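Local coordinates for protein epoxyqueuosine reductase (Streptococcus thermophilus, PDB 5D6S) that belongs to the QueG family of cobalamin-dependent iron-sulfur proteins, holding cobalamin together with two iron/sulfur clusters, at residues 325-330 and 357-362; 148-153 and 195-200; 243-248 and 314-319; 286-291 and 306-311. All coordinates share one frame; numbering follows the deposited sequence.

Contact 1: 325-330 and 357-362; sequences AIIALA and AIWALG
W359 and A330 meet where two helices run almost parallel, their short axes 9.1 Å apart and inclined by 7°. The indole arrives from one flank of its helix: chi1 of 172° puts CG anti to the backbone N, and chi2 of 75° turns the six-membered part of the ring toward the other helix, where its CZ3 lies 3.6 Å from the A330 methyl. The approach is oblique to the ring plane. I327 crosses the indole at about a right angle, bringing its CG1 to 4.1 Å from W359 CZ3.

The A330 methyl has a second neighbour, A360 CB at 3.7 Å, so two alanines face each other and let the backbones draw near, 4.9 Å between the CA atoms of A330 and A360. I326 closes the other flank through one branch: CG2, anti to the backbone N, rests 3.8 Å from A360 CB and also reaches the A357 CA.

All six touching residues are buried and the interface is wholly apolar. Helix 338-347 follows the first helix and precedes the second, and L341 and I345 on it touch I326 and A357. Such parallel packing of alternate helices is consistent with the HEAT-like region of QueG proteins. R253 makes a cation-pi contact with W359, and L297 covers I326.

Contact 2: 148-153 and 195-200; sequences ENFEYK and LITNLE
Y152 and T197 face each other as an antiparallel non-hydrogen-bonded pair, and K153 and I196 follow as a hydrogen-bonded pair, the K153 N to I196 O and I196 N to K153 O bonds both measuring 3.0 Å. On the other side of the Y152-T197 pair, N198 N donates to E151 O at 3.2 Å.

The N198 amide then carries the pairing past the end of the strands. Its CG lies between the backbone N and the carbonyl carbon (chi1 72°), and ND2 gives N149 O a bond of 2.8 Å that is nearly straight, 164° at the hydrogen and in the plane of both the amide and the carbonyl. OD1 accepts from E151 N, so the amide holds the incoming chain by one firm and one weak bond.

The strands are 152-155, outermost in a four-stranded antiparallel sheet, and 190-197, whose other neighbour is strand 93-100. On the side facing helix 128-144, F150 presents its edge to T197, CE1 lying 3.2 Å from OG1. That hydroxyl oxygen accepts from L199 N in an ST turn, while L199 CD1 meets the F150 ring obliquely. L195 CD1 lies against Y152, 3.7 Å from CD2. The helix packs here through I143 and A140, whereas E151 OE1 is hydrogen-bonded to S90 OG.

Contact 3: 243-248 and 314-319; sequences QDKGMM and SWRGKN
Q243 is held at two points by W315 and R316, which lie in a type I beta turn running from S314 to G317 just ahead of helix 318-331. Q243 itself belongs to the 4Fe-4S double-cluster family region and lines the cobalamin pocket, its side chain touching the bound cobalamin.

The side-chain oxygen Q243 OE1 accepts from W315 NE1 at 3.0 Å, with 141° at the hydrogen. The acceptor sits at the indole edge, near the ring plane, while the glutamine amide stands almost perpendicular to that ring, the planes being 89° apart. W315 NE1 has a further, weak bond to Y261 OH. At the other corner of the amide, Q243 NE2 donates to S239 O, so both polar atoms of this buried side chain are satisfied and its rotation is fixed.

The main-chain oxygen Q243 O is taken by R316 NH2 at 2.6 Å, and the acceptor lies in the guanidinium plane. The arginine CG first passes over the centre of the neighbouring W315 ring; the chain then bends at chi3 (92°), which sets NE, and beyond it NH2 meets the carbonyl oxygen. Within the turn, G317 N donates to S314 O at 3.1 Å, a backbone bond that closes it.

K245 crosses R316 at a slant, its CG over one face of the guanidinium, toward the rim. That CG lies 3.8 Å from R316 NH2, and the like-charged K245 NZ ends 4.4 Å from R316 NH1.

Contact 4: 286-291 and 306-311; sequences PDLAMP and ETFGMI. Unlike the reference sequence in segment 286-291: D287 (reference Glu).
L288 and F308 mark the closest backbone approach, their CA atoms 6.9 Å apart: the first lies in a weakly bonded helical turn at about 286-289, the second near the end of helix 301-308. From F308 the chain enters a type I beta turn to I311, closed by I311 N donating to F308 O at 3.2 Å.

L288 buries more surface than any other residue of the contact. Both of its methyls approach the main-chain oxygen of T307, CD1 at 3.3 Å and CD2 at 3.4 Å from T307 O. CD2 also sits over one face of the F308 ring in a CH-pi contact, 3.9 Å from the ring centroid and 16° off the normal. CD1 also meets M310 SD at 3.8 Å, where the bent methionine chain crosses the leucine at about a right angle. The side chains of L288 and F308 point in opposite senses as they pass.

P291 reaches the same ring from another direction, its CB 3.9 Å from F308 CZ at the ring edge. F296 adds an edge-to-face stack, leaving F308 held by aliphatic and aromatic groups together. Of the polar side chains, D287, which differs from the reference sequence, forms a salt bridge with R116, and T307 OG1 is hydrogen-bonded to S303 O within its own helix.

The arrangement is apolar packing between two short helical elements of the same chain: the turn at 286-289 rests on the C-terminal part of helix 301-308 and the beta turn after it, through a cluster of leucine, phenylalanine and proline.

How the contacts relate
Contacts 1, 3 and 4 form a connected group, whereas contact 2 lies far off, its centre 51 Å from that of contact 1 and across the centre of the chain. Contact 3 links the group: I327 CD1 of contact 1 packs on its M248 SD at 4.0 Å, and S314 OG makes a weak hydrogen bond of 3.1 Å with G309 O of contact 4. Contact 4 is nested in the loop that contact 3 closes. Helix 318-331 serves both contacts 1 and 3. Contact 3 reaches the cobalamin, with the Q243 side chain about 4 Å from it and about 9 Å from an iron/sulfur cluster; in contact 2, the I196 side chain remains about 11 Å from cobalamin.

Contact 1: 325-330 and 357-362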
loop_
_atom_site.group_PDB
_atom_site.type_symbol
_atom_site.label_atom_id
_atom_site.label_comp_id
_atom_site.label_asym_id
_atom_site.label_seq_id
_atom_site.Cartn_x
_atom_site.Cartn_y
_atom_site.Cartn_z
ATOM N N ALA A 325 4.018 -14.538 3.275
ATOM C CA ALA A 325 3.602 -15.313 4.415
ATOM C C ALA A 325 4.674 -16.303 4.788
ATOM O O ALA A 325 4.923 -16.539 5.978
ATOM C CB ALA A 325 2.274 -16.022 4.121
ATOM N N ILE A 326 5.314 -16.904 3.783
ATOM C CA ILE A 326 6.457 -17.803 4.044
ATOM C C ILE A 326 7.543 -17.017 4.748
ATOM O O ILE A 326 8.152 -17.484 5.715
ATOM C CB ILE A 326 6.994 -18.427 2.765
ATOM C CG1 ILE A 326 5.988 -19.452 2.249
ATOM C CG2 ILE A 326 8.326 -19.107 3.029
ATOM C CD1 ILE A 326 6.180 -19.768 0.794
ATOM N N ILE A 327 7.741 -15.788 4.306
ATOM C CA ILE A 327 8.731 -14.956 4.938
ATOM C C ILE A 327 8.358 -14.659 6.392
ATOM O O ILE A 327 9.230 -14.651 7.273
ATOM C CB ILE A 327 8.966 -13.687 4.141
ATOM C CG1 ILE A 327 9.638 -14.058 2.809
ATOM C CG2 ILE A 327 9.856 -12.731 4.919
ATOM C CD1 ILE A 327 9.612 -12.968 1.748
ATOM N N ALA A 328 7.089 -14.377 6.638
ATOM C CA ALA A 328 6.630 -14.083 7.992
ATOM C C ALA A 328 6.891 -15.283 8.876
ATOM O O ALA A 328 7.497 -15.162 9.947
ATOM C CB ALA A 328 5.140 -13.760 7.989
ATOM N N LEU A 329 6.454 -16.456 8.413
ATOM C CA LEU A 329 6.718 -17.694 9.146
ATOM C C LEU A 329 8.209 -17.894 9.456
ATOM O O LEU A 329 8.556 -18.361 10.540
ATOM C CB LEU A 329 6.197 -18.891 8.376
ATOM C CG LEU A 329 4.693 -18.941 8.385
ATOM C CD1 LEU A 329 4.230 -20.015 7.406
ATOM C CD2 LEU A 329 4.156 -19.215 9.773
ATOM N N ALA A 330 9.084 -17.540 8.517
ATOM C CA ALA A 330 10.495 -17.637 8.795
ATOM C C ALA A 330 10.921 -16.610 9.869
ATOM O O ALA A 330 11.681 -16.921 10.770
ATOM C CB ALA A 330 11.284 -17.450 7.519
ATOM N N ALA A 357 10.836 -20.814 0.492
ATOM C CA ALA A 357 10.726 -21.858 1.507
ATOM C C ALA A 357 12.090 -22.476 1.875
ATOM O O ALA A 357 12.356 -22.709 3.047
ATOM C CB ALA A 357 9.764 -22.941 1.057
ATOM N N ILE A 358 12.944 -22.731 0.885
ATOM C CA ILE A 358 14.275 -23.255 1.160
ATOM C C ILE A 358 15.043 -22.329 2.095
ATOM O O ILE A 358 15.561 -22.763 3.117
ATOM C CB ILE A 358 15.064 -23.440 -0.143
ATOM C CG1 ILE A 358 14.538 -24.680 -0.868
ATOM C CG2 ILE A 358 16.546 -23.592 0.147
ATOM C CD1 ILE A 358 15.068 -24.792 -2.257
ATOM N N TRP A 359 15.026 -21.030 1.783
ATOM C CA TRP A 359 15.565 -20.035 2.677
ATOM C C TRP A 359 14.930 -20.144 4.056
ATOM O O TRP A 359 15.618 -20.100 5.070
ATOM C CB TRP A 359 15.328 -18.618 2.116
ATOM C CG TRP A 359 15.696 -17.502 3.072
ATOM C CD1 TRP A 359 16.952 -17.088 3.397
ATOM C CD2 TRP A 359 14.805 -16.693 3.830
ATOM N NE1 TRP A 359 16.898 -16.049 4.303
ATOM C CE2 TRP A 359 15.590 -15.783 4.578
ATOM C CE3 TRP A 359 13.425 -16.627 3.939
ATOM C CZ2 TRP A 359 15.033 -14.841 5.435
ATOM C CZ3 TRP A 359 12.856 -15.670 4.807
ATOM C CH2 TRP A 359 13.662 -14.799 5.537
ATOM N N ALA A 360 13.613 -20.222 4.078
ATOM C CA ALA A 360 12.853 -20.185 5.325
ATOM C C ALA A 360 13.279 -21.332 6.262
ATOM O O ALA A 360 13.370 -21.141 7.498
ATOM C CB ALA A 360 11.355 -20.210 5.050
ATOM N N LEU A 361 13.574 -22.503 5.700
ATOM C CA LEU A 361 14.068 -23.596 6.547
ATOM C C LEU A 361 15.410 -23.262 7.193
ATOM O O LEU A 361 15.657 -23.647 8.335
ATOM C CB LEU A 361 14.153 -24.891 5.781
ATOM C CG LEU A 361 12.811 -25.503 5.395
ATOM C CD1 LEU A 361 13.051 -26.660 4.455
ATOM C CD2 LEU A 361 12.017 -25.975 6.589
ATOM N N GLY A 362 16.255 -22.516 6.490
ATOM C CA GLY A 362 17.533 -22.119 7.051
ATOM C C GLY A 362 17.399 -21.136 8.199
ATOM O O GLY A 362 18.320 -20.941 8.988
#

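Contact 2: 148-153 and 195-200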
loop_
_atom_site.group_PDB
_atom_site.type_symbol
_atom_site.label_atom_id
_atom_site.label_comp_id
_atom_site.label_asym_id
_atom_site.label_seq_id
_atom_site.Cartn_x
_atom_site.Cartn_y
_atom_site.Cartn_z
ATOM N N GLU A 148 -25.830 22.814 -15.325
ATOM C CA GLU A 148 -25.991 22.344 -16.696
ATOM C C GLU A 148 -24.627 22.323 -17.370
ATOM O O GLU A 148 -23.740 23.098 -16.999
ATOM C CB GLU A 148 -26.936 23.270 -17.478
ATOM C CG GLU A 148 -27.904 22.547 -18.412
ATOM C CD GLU A 148 -29.098 21.962 -17.677
ATOM O OE1 GLU A 148 -29.297 20.730 -17.752
ATOM O OE2 GLU A 148 -29.829 22.735 -17.016
ATOM N N ASN A 149 -24.478 21.450 -18.368
ATOM C CA ASN A 149 -23.199 21.248 -19.063
ATOM C C ASN A 149 -22.067 20.766 -18.153
ATOM O O ASN A 149 -20.888 20.974 -18.450
ATOM C CB ASN A 149 -22.754 22.527 -19.787
ATOM C CG ASN A 149 -23.485 22.742 -21.088
ATOM O OD1 ASN A 149 -23.885 21.790 -21.758
ATOM N ND2 ASN A 149 -23.654 24.003 -21.464
ATOM N N PHE A 150 -22.423 20.112 -17.052
ATOM C CA PHE A 150 -21.431 19.615 -16.111
ATOM C C PHE A 150 -20.575 18.537 -16.783
ATOM O O PHE A 150 -21.111 17.596 -17.387
ATOM C CB PHE A 150 -22.128 19.052 -14.873
ATOM C CG PHE A 150 -21.199 18.460 -13.865
ATOM C CD1 PHE A 150 -19.953 19.032 -13.608
ATOM C CD2 PHE A 150 -21.586 17.338 -13.131
ATOM C CE1 PHE A 150 -19.114 18.487 -12.652
ATOM C CE2 PHE A 150 -20.750 16.788 -12.167
ATOM C CZ PHE A 150 -19.514 17.365 -11.927
ATOM N N GLU A 151 -19.255 18.685 -16.689
ATOM C CA GLU A 151 -18.327 17.697 -17.242
ATOM C C GLU A 151 -17.301 17.292 -16.198
ATOM O O GLU A 151 -16.749 18.149 -15.513
ATOM C CB GLU A 151 -17.623 18.242 -18.478
ATOM C CG GLU A 151 -18.504 18.285 -19.721
ATOM C CD GLU A 151 -17.717 18.498 -21.010
ATOM O OE1 GLU A 151 -16.461 18.658 -20.961
ATOM O OE2 GLU A 151 -18.362 18.478 -22.085
ATOM N N TYR A 152 -17.041 15.986 -16.091
ATOM C CA TYR A 152 -16.119 15.479 -15.072
ATOM C C TYR A 152 -15.264 14.297 -15.495
ATOM O O TYR A 152 -15.461 13.697 -16.543
ATOM C CB TYR A 152 -16.877 15.117 -13.796
ATOM C CG TYR A 152 -17.900 14.019 -13.951
ATOM C CD1 TYR A 152 -19.140 14.282 -14.489
ATOM C CD2 TYR A 152 -17.641 12.719 -13.512
ATOM C CE1 TYR A 152 -20.093 13.283 -14.602
ATOM C CE2 TYR A 152 -18.598 11.722 -13.614
ATOM C CZ TYR A 152 -19.821 12.023 -14.164
ATOM O OH TYR A 152 -20.767 11.049 -14.326
ATOM N N LYS A 153 -14.308 13.977 -14.633
ATOM C CA LYS A 153 -13.349 12.912 -14.852
ATOM C C LYS A 153 -12.810 12.503 -13.482
ATOM O O LYS A 153 -12.070 13.250 -12.854
ATOM C CB LYS A 153 -12.251 13.424 -15.785
ATOM C CG LYS A 153 -11.029 12.549 -15.919
ATOM C CD LYS A 153 -11.380 11.146 -16.358
ATOM C CE LYS A 153 -10.122 10.433 -16.817
ATOM N NZ LYS A 153 -10.308 8.967 -16.712
ATOM N N LEU A 195 -11.940 14.636 -8.414
ATOM C CA LEU A 195 -12.909 14.819 -9.478
ATOM C C LEU A 195 -12.489 16.058 -10.259
ATOM O O LEU A 195 -12.680 17.192 -9.802
ATOM C CB LEU A 195 -14.309 14.985 -8.892
ATOM C CG LEU A 195 -15.455 14.974 -9.889
ATOM C CD1 LEU A 195 -15.533 13.657 -10.639
ATOM C CD2 LEU A 195 -16.759 15.226 -9.147
ATOM N N ILE A 196 -11.864 15.835 -11.410
ATOM C CA ILE A 196 -11.538 16.928 -12.322
ATOM C C ILE A 196 -12.847 17.372 -12.956
ATOM O O ILE A 196 -13.693 16.543 -13.285
ATOM C CB ILE A 196 -10.570 16.506 -13.438
ATOM C CG1 ILE A 196 -9.272 15.950 -12.860
ATOM C CG2 ILE A 196 -10.222 17.699 -14.319
ATOM C CD1 ILE A 196 -8.406 15.253 -13.894
ATOM N N THR A 197 -13.009 18.682 -13.124
ATOM C CA THR A 197 -14.297 19.249 -13.525
ATOM C C THR A 197 -14.183 20.581 -14.293
ATOM O O THR A 197 -13.165 21.276 -14.232
ATOM C CB THR A 197 -15.235 19.377 -12.293
ATOM O OG1 THR A 197 -16.376 20.165 -12.625
ATOM C CG2 THR A 197 -14.546 20.039 -11.143
ATOM N N ASN A 198 -15.263 20.933 -14.997
ATOM C CA ASN A 198 -15.356 22.203 -15.753
ATOM C C ASN A 198 -16.069 23.344 -15.005
ATOM O O ASN A 198 -16.464 24.332 -15.615
ATOM C CB ASN A 198 -16.058 21.971 -17.087
ATOM C CG ASN A 198 -17.549 21.721 -16.934
ATOM O OD1 ASN A 198 -18.074 21.593 -15.824
ATOM N ND2 ASN A 198 -18.234 21.613 -18.059
ATOM N N LEU A 199 -16.214 23.210 -13.690
ATOM C CA LEU A 199 -16.841 24.235 -12.858
ATOM C C LEU A 199 -15.870 25.355 -12.488
ATOM O O LEU A 199 -14.682 25.127 -12.294
ATOM C CB LEU A 199 -17.412 23.612 -11.580
ATOM C CG LEU A 199 -18.806 22.968 -11.635
ATOM C CD1 LEU A 199 -19.089 22.295 -12.968
ATOM C CD2 LEU A 199 -18.991 21.984 -10.484
ATOM N N GLU A 200 -16.396 26.572 -12.409
ATOM C CA GLU A 200 -15.631 27.715 -11.931
ATOM C C GLU A 200 -15.930 27.785 -10.451
ATOM O O GLU A 200 -17.064 28.081 -10.077
ATOM C CB GLU A 200 -16.079 29.003 -12.637
ATOM C CG GLU A 200 -14.980 30.037 -12.801
ATOM C CD GLU A 200 -14.153 29.813 -14.056
ATOM O OE1 GLU A 200 -14.736 29.763 -15.162
ATOM O OE2 GLU A 200 -12.909 29.698 -13.935
#

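Contact 3: 243-248 and 314-319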
loop_
_atom_site.group_PDB
_atom_site.type_symbol
_atom_site.label_atom_id
_atom_site.label_comp_id
_atom_site.label_asym_id
_atom_site.label_seq_id
_atom_site.Cartn_x
_atom_site.Cartn_y
_atom_site.Cartn_z
ATOM N N GLN A 243 4.810 -5.929 -2.606
ATOM C CA GLN A 243 4.010 -5.970 -3.822
ATOM C C GLN A 243 4.794 -6.306 -5.070
ATOM O O GLN A 243 4.192 -6.627 -6.093
ATOM C CB GLN A 243 3.368 -4.612 -4.050
ATOM C CG GLN A 243 2.302 -4.293 -3.042
ATOM C CD GLN A 243 1.703 -2.935 -3.298
ATOM O OE1 GLN A 243 0.852 -2.785 -4.172
ATOM N NE2 GLN A 243 2.120 -1.943 -2.518
ATOM N N ASP A 244 6.121 -6.214 -5.006
ATOM C CA ASP A 244 6.939 -6.522 -6.167
ATOM C C ASP A 244 6.880 -8.020 -6.474
ATOM O O ASP A 244 6.839 -8.861 -5.577
ATOM C CB ASP A 244 8.397 -6.106 -5.946
ATOM C CG ASP A 244 9.179 -5.999 -7.242
ATOM O OD1 ASP A 244 8.561 -5.776 -8.300
ATOM O OD2 ASP A 244 10.426 -6.122 -7.212
ATOM N N LYS A 245 6.864 -8.360 -7.747
ATOM C CA LYS A 245 6.897 -9.756 -8.151
ATOM C C LYS A 245 8.311 -10.276 -8.118
ATOM O O LYS A 245 9.236 -9.537 -7.924
ATOM C CB LYS A 245 6.306 -9.933 -9.532
ATOM C CG LYS A 245 4.814 -9.733 -9.526
ATOM C CD LYS A 245 4.266 -10.054 -10.883
ATOM C CE LYS A 245 2.762 -10.135 -10.852
ATOM N NZ LYS A 245 2.303 -10.102 -12.265
ATOM N N GLY A 246 8.452 -11.576 -8.252
ATOM C CA GLY A 246 9.749 -12.199 -8.177
ATOM C C GLY A 246 10.178 -12.560 -6.768
ATOM O O GLY A 246 9.377 -12.802 -5.857
ATOM N N MET A 247 11.481 -12.538 -6.596
ATOM C CA MET A 247 12.128 -12.980 -5.420
ATOM C C MET A 247 12.526 -11.739 -4.631
ATOM O O MET A 247 13.317 -10.935 -5.109
ATOM C CB MET A 247 13.318 -13.792 -5.898
ATOM C CG MET A 247 13.829 -14.780 -4.920
ATOM S SD MET A 247 12.798 -16.238 -4.697
ATOM C CE MET A 247 13.546 -16.699 -3.134
ATOM N N MET A 248 11.985 -11.571 -3.422
ATOM C CA MET A 248 12.375 -10.471 -2.515
ATOM C C MET A 248 13.829 -10.572 -2.102
ATOM O O MET A 248 14.218 -11.579 -1.529
ATOM C CB MET A 248 11.524 -10.483 -1.232
ATOM C CG MET A 248 11.733 -9.294 -0.279
ATOM S SD MET A 248 10.639 -9.193 1.154
ATOM C CE MET A 248 9.002 -9.187 0.429
ATOM N N SER A 314 -5.387 -7.554 -2.807
ATOM C CA SER A 314 -5.593 -8.737 -3.637
ATOM C C SER A 314 -5.352 -8.470 -5.103
ATOM O O SER A 314 -5.566 -9.345 -5.943
ATOM C CB SER A 314 -7.005 -9.289 -3.432
ATOM O OG SER A 314 -8.017 -8.505 -4.051
ATOM N N TRP A 315 -4.887 -7.276 -5.436
ATOM C CA TRP A 315 -4.848 -6.831 -6.850
ATOM C C TRP A 315 -3.841 -7.558 -7.761
ATOM O O TRP A 315 -3.904 -7.424 -8.992
ATOM C CB TRP A 315 -4.609 -5.311 -6.938
ATOM C CG TRP A 315 -3.215 -4.851 -6.606
ATOM C CD1 TRP A 315 -2.698 -4.663 -5.370
ATOM C CD2 TRP A 315 -2.182 -4.511 -7.536
ATOM N NE1 TRP A 315 -1.386 -4.232 -5.463
ATOM C CE2 TRP A 315 -1.046 -4.148 -6.783
ATOM C CE3 TRP A 315 -2.103 -4.496 -8.936
ATOM C CZ2 TRP A 315 0.140 -3.762 -7.370
ATOM C CZ3 TRP A 315 -0.922 -4.115 -9.522
ATOM C CH2 TRP A 315 0.195 -3.757 -8.740
ATOM N N ARG A 316 -2.902 -8.282 -7.171
ATOM C CA ARG A 316 -1.989 -9.107 -7.968
ATOM C C ARG A 316 -2.163 -10.593 -7.752
ATOM O O ARG A 316 -1.337 -11.368 -8.200
ATOM C CB ARG A 316 -0.541 -8.749 -7.652
ATOM C CG ARG A 316 -0.303 -7.267 -7.566
ATOM C CD ARG A 316 1.175 -6.981 -7.709
ATOM N NE ARG A 316 1.553 -6.723 -9.086
ATOM C CZ ARG A 316 2.765 -6.350 -9.458
ATOM N NH1 ARG A 316 2.987 -6.090 -10.725
ATOM N NH2 ARG A 316 3.763 -6.244 -8.581
ATOM N N GLY A 317 -3.182 -10.990 -6.997
ATOM C CA GLY A 317 -3.393 -12.395 -6.680
ATOM C C GLY A 317 -2.628 -12.884 -5.459
ATOM O O GLY A 317 -1.938 -12.128 -4.772
ATOM N N LYS A 318 -2.760 -14.175 -5.205
ATOM C CA LYS A 318 -2.325 -14.766 -3.966
ATOM C C LYS A 318 -0.792 -14.905 -3.847
ATOM O O LYS A 318 -0.245 -14.941 -2.723
ATOM C CB LYS A 318 -2.997 -16.127 -3.795
ATOM C CG LYS A 318 -2.479 -17.219 -4.722
ATOM C CD LYS A 318 -3.149 -18.537 -4.366
ATOM C CE LYS A 318 -2.852 -19.617 -5.362
ATOM N NZ LYS A 318 -1.392 -19.884 -5.478
ATOM N N ASN A 319 -0.115 -15.032 -4.988
ATOM C CA ASN A 319 1.277 -15.465 -4.972
ATOM C C ASN A 319 2.245 -14.539 -4.238
ATOM O O ASN A 319 3.072 -15.013 -3.436
ATOM C CB ASN A 319 1.758 -15.736 -6.362
ATOM C CG ASN A 319 1.230 -17.057 -6.938
ATOM O OD1 ASN A 319 0.608 -17.866 -6.279
ATOM N ND2 ASN A 319 1.512 -17.261 -8.194
#

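Contact 4: 286-291 and 306-311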
loop_
_atom_site.group_PDB
_atom_site.type_symbol
_atom_site.label_atom_id
_atom_site.label_comp_id
_atom_site.label_asym_id
_atom_site.label_seq_id
_atom_site.Cartn_x
_atom_site.Cartn_y
_atom_site.Cartn_z
ATOM N N PRO A 286 -11.476 -9.147 11.201
ATOM C CA PRO A 286 -10.096 -9.174 11.712
ATOM C C PRO A 286 -9.235 -10.341 11.167
ATOM O O PRO A 286 -8.015 -10.262 11.227
ATOM C CB PRO A 286 -10.291 -9.271 13.244
ATOM C CG PRO A 286 -11.632 -9.913 13.421
ATOM C CD PRO A 286 -12.467 -9.443 12.254
ATOM N N ASP A 287 -9.868 -11.398 10.671
ATOM C CA ASP A 287 -9.149 -12.557 10.091
ATOM C C ASP A 287 -8.574 -12.281 8.712
ATOM O O ASP A 287 -7.691 -12.998 8.243
ATOM C CB ASP A 287 -10.065 -13.784 10.002
ATOM C CG ASP A 287 -10.218 -14.507 11.328
ATOM O OD1 ASP A 287 -9.655 -14.044 12.338
ATOM O OD2 ASP A 287 -10.909 -15.548 11.364
ATOM N N LEU A 288 -9.123 -11.280 8.040
ATOM C CA LEU A 288 -8.562 -10.759 6.792
ATOM C C LEU A 288 -7.545 -9.687 7.054
ATOM O O LEU A 288 -6.756 -9.374 6.182
ATOM C CB LEU A 288 -9.640 -10.143 5.924
ATOM C CG LEU A 288 -10.766 -11.090 5.546
ATOM C CD1 LEU A 288 -11.563 -10.498 4.396
ATOM C CD2 LEU A 288 -10.275 -12.482 5.183
ATOM N N ALA A 289 -7.573 -9.100 8.241
ATOM C CA ALA A 289 -6.628 -8.055 8.582
ATOM C C ALA A 289 -5.431 -8.602 9.326
ATOM O O ALA A 289 -4.407 -7.934 9.443
ATOM C CB ALA A 289 -7.312 -6.983 9.420
ATOM N N MET A 290 -5.565 -9.799 9.877
ATOM C CA MET A 290 -4.467 -10.444 10.604
ATOM C C MET A 290 -4.584 -11.932 10.340
ATOM O O MET A 290 -4.981 -12.687 11.213
ATOM C CB MET A 290 -4.534 -10.106 12.093
ATOM C CG MET A 290 -4.171 -8.656 12.358
ATOM S SD MET A 290 -3.754 -8.285 14.059
ATOM C CE MET A 290 -3.178 -6.591 13.893
ATOM N N PRO A 291 -4.260 -12.340 9.103
ATOM C CA PRO A 291 -4.552 -13.684 8.663
ATOM C C PRO A 291 -3.634 -14.722 9.230
ATOM O O PRO A 291 -2.456 -14.473 9.476
ATOM C CB PRO A 291 -4.406 -13.595 7.147
ATOM C CG PRO A 291 -3.425 -12.516 6.931
ATOM C CD PRO A 291 -3.594 -11.548 8.047
ATOM N N GLU A 306 -12.566 -15.893 -3.219
ATOM C CA GLU A 306 -13.746 -15.875 -2.373
ATOM C C GLU A 306 -13.491 -15.145 -1.064
ATOM O O GLU A 306 -14.376 -14.496 -0.555
ATOM C CB GLU A 306 -14.259 -17.309 -2.114
ATOM C CG GLU A 306 -14.949 -17.942 -3.336
ATOM C CD GLU A 306 -14.975 -19.479 -3.339
ATOM O OE1 GLU A 306 -14.723 -20.107 -2.293
ATOM O OE2 GLU A 306 -15.265 -20.061 -4.409
ATOM N N THR A 307 -12.303 -15.278 -0.490
ATOM C CA THR A 307 -12.065 -14.837 0.892
ATOM C C THR A 307 -11.351 -13.489 1.023
ATOM O O THR A 307 -11.527 -12.805 2.027
ATOM C CB THR A 307 -11.219 -15.878 1.674
ATOM O OG1 THR A 307 -10.190 -16.387 0.827
ATOM C CG2 THR A 307 -12.070 -17.035 2.154
ATOM N N PHE A 308 -10.513 -13.168 0.047
ATOM C CA PHE A 308 -9.622 -12.027 0.103
ATOM C C PHE A 308 -9.775 -11.122 -1.095
ATOM O O PHE A 308 -9.176 -10.031 -1.144
ATOM C CB PHE A 308 -8.162 -12.494 0.152
ATOM C CG PHE A 308 -7.673 -12.832 1.535
ATOM C CD1 PHE A 308 -7.817 -14.104 2.048
ATOM C CD2 PHE A 308 -7.089 -11.857 2.326
ATOM C CE1 PHE A 308 -7.394 -14.415 3.330
ATOM C CE2 PHE A 308 -6.637 -12.163 3.590
ATOM C CZ PHE A 308 -6.796 -13.447 4.104
ATOM N N GLY A 309 -10.607 -11.534 -2.046
ATOM C CA GLY A 309 -10.694 -10.867 -3.346
ATOM C C GLY A 309 -11.209 -9.438 -3.325
ATOM O O GLY A 309 -11.060 -8.708 -4.295
ATOM N N MET A 310 -11.822 -9.054 -2.215
ATOM C CA MET A 310 -12.467 -7.757 -2.062
ATOM C C MET A 310 -11.512 -6.690 -1.553
ATOM O O MET A 310 -11.848 -5.519 -1.602
ATOM C CB MET A 310 -13.590 -7.876 -1.033
ATOM C CG MET A 310 -13.051 -7.952 0.398
ATOM S SD MET A 310 -13.659 -9.293 1.424
ATOM C CE MET A 310 -13.236 -10.745 0.463
ATOM N N ILE A 311 -10.373 -7.088 -0.993
ATOM C CA ILE A 311 -9.453 -6.096 -0.408
ATOM C C ILE A 311 -8.486 -5.539 -1.461
ATOM O O ILE A 311 -8.213 -6.162 -2.491
ATOM C CB ILE A 311 -8.666 -6.624 0.836
ATOM C CG1 ILE A 311 -7.591 -7.646 0.451
ATOM C CG2 ILE A 311 -9.606 -7.231 1.870
ATOM C CD1 ILE A 311 -6.601 -7.932 1.560
#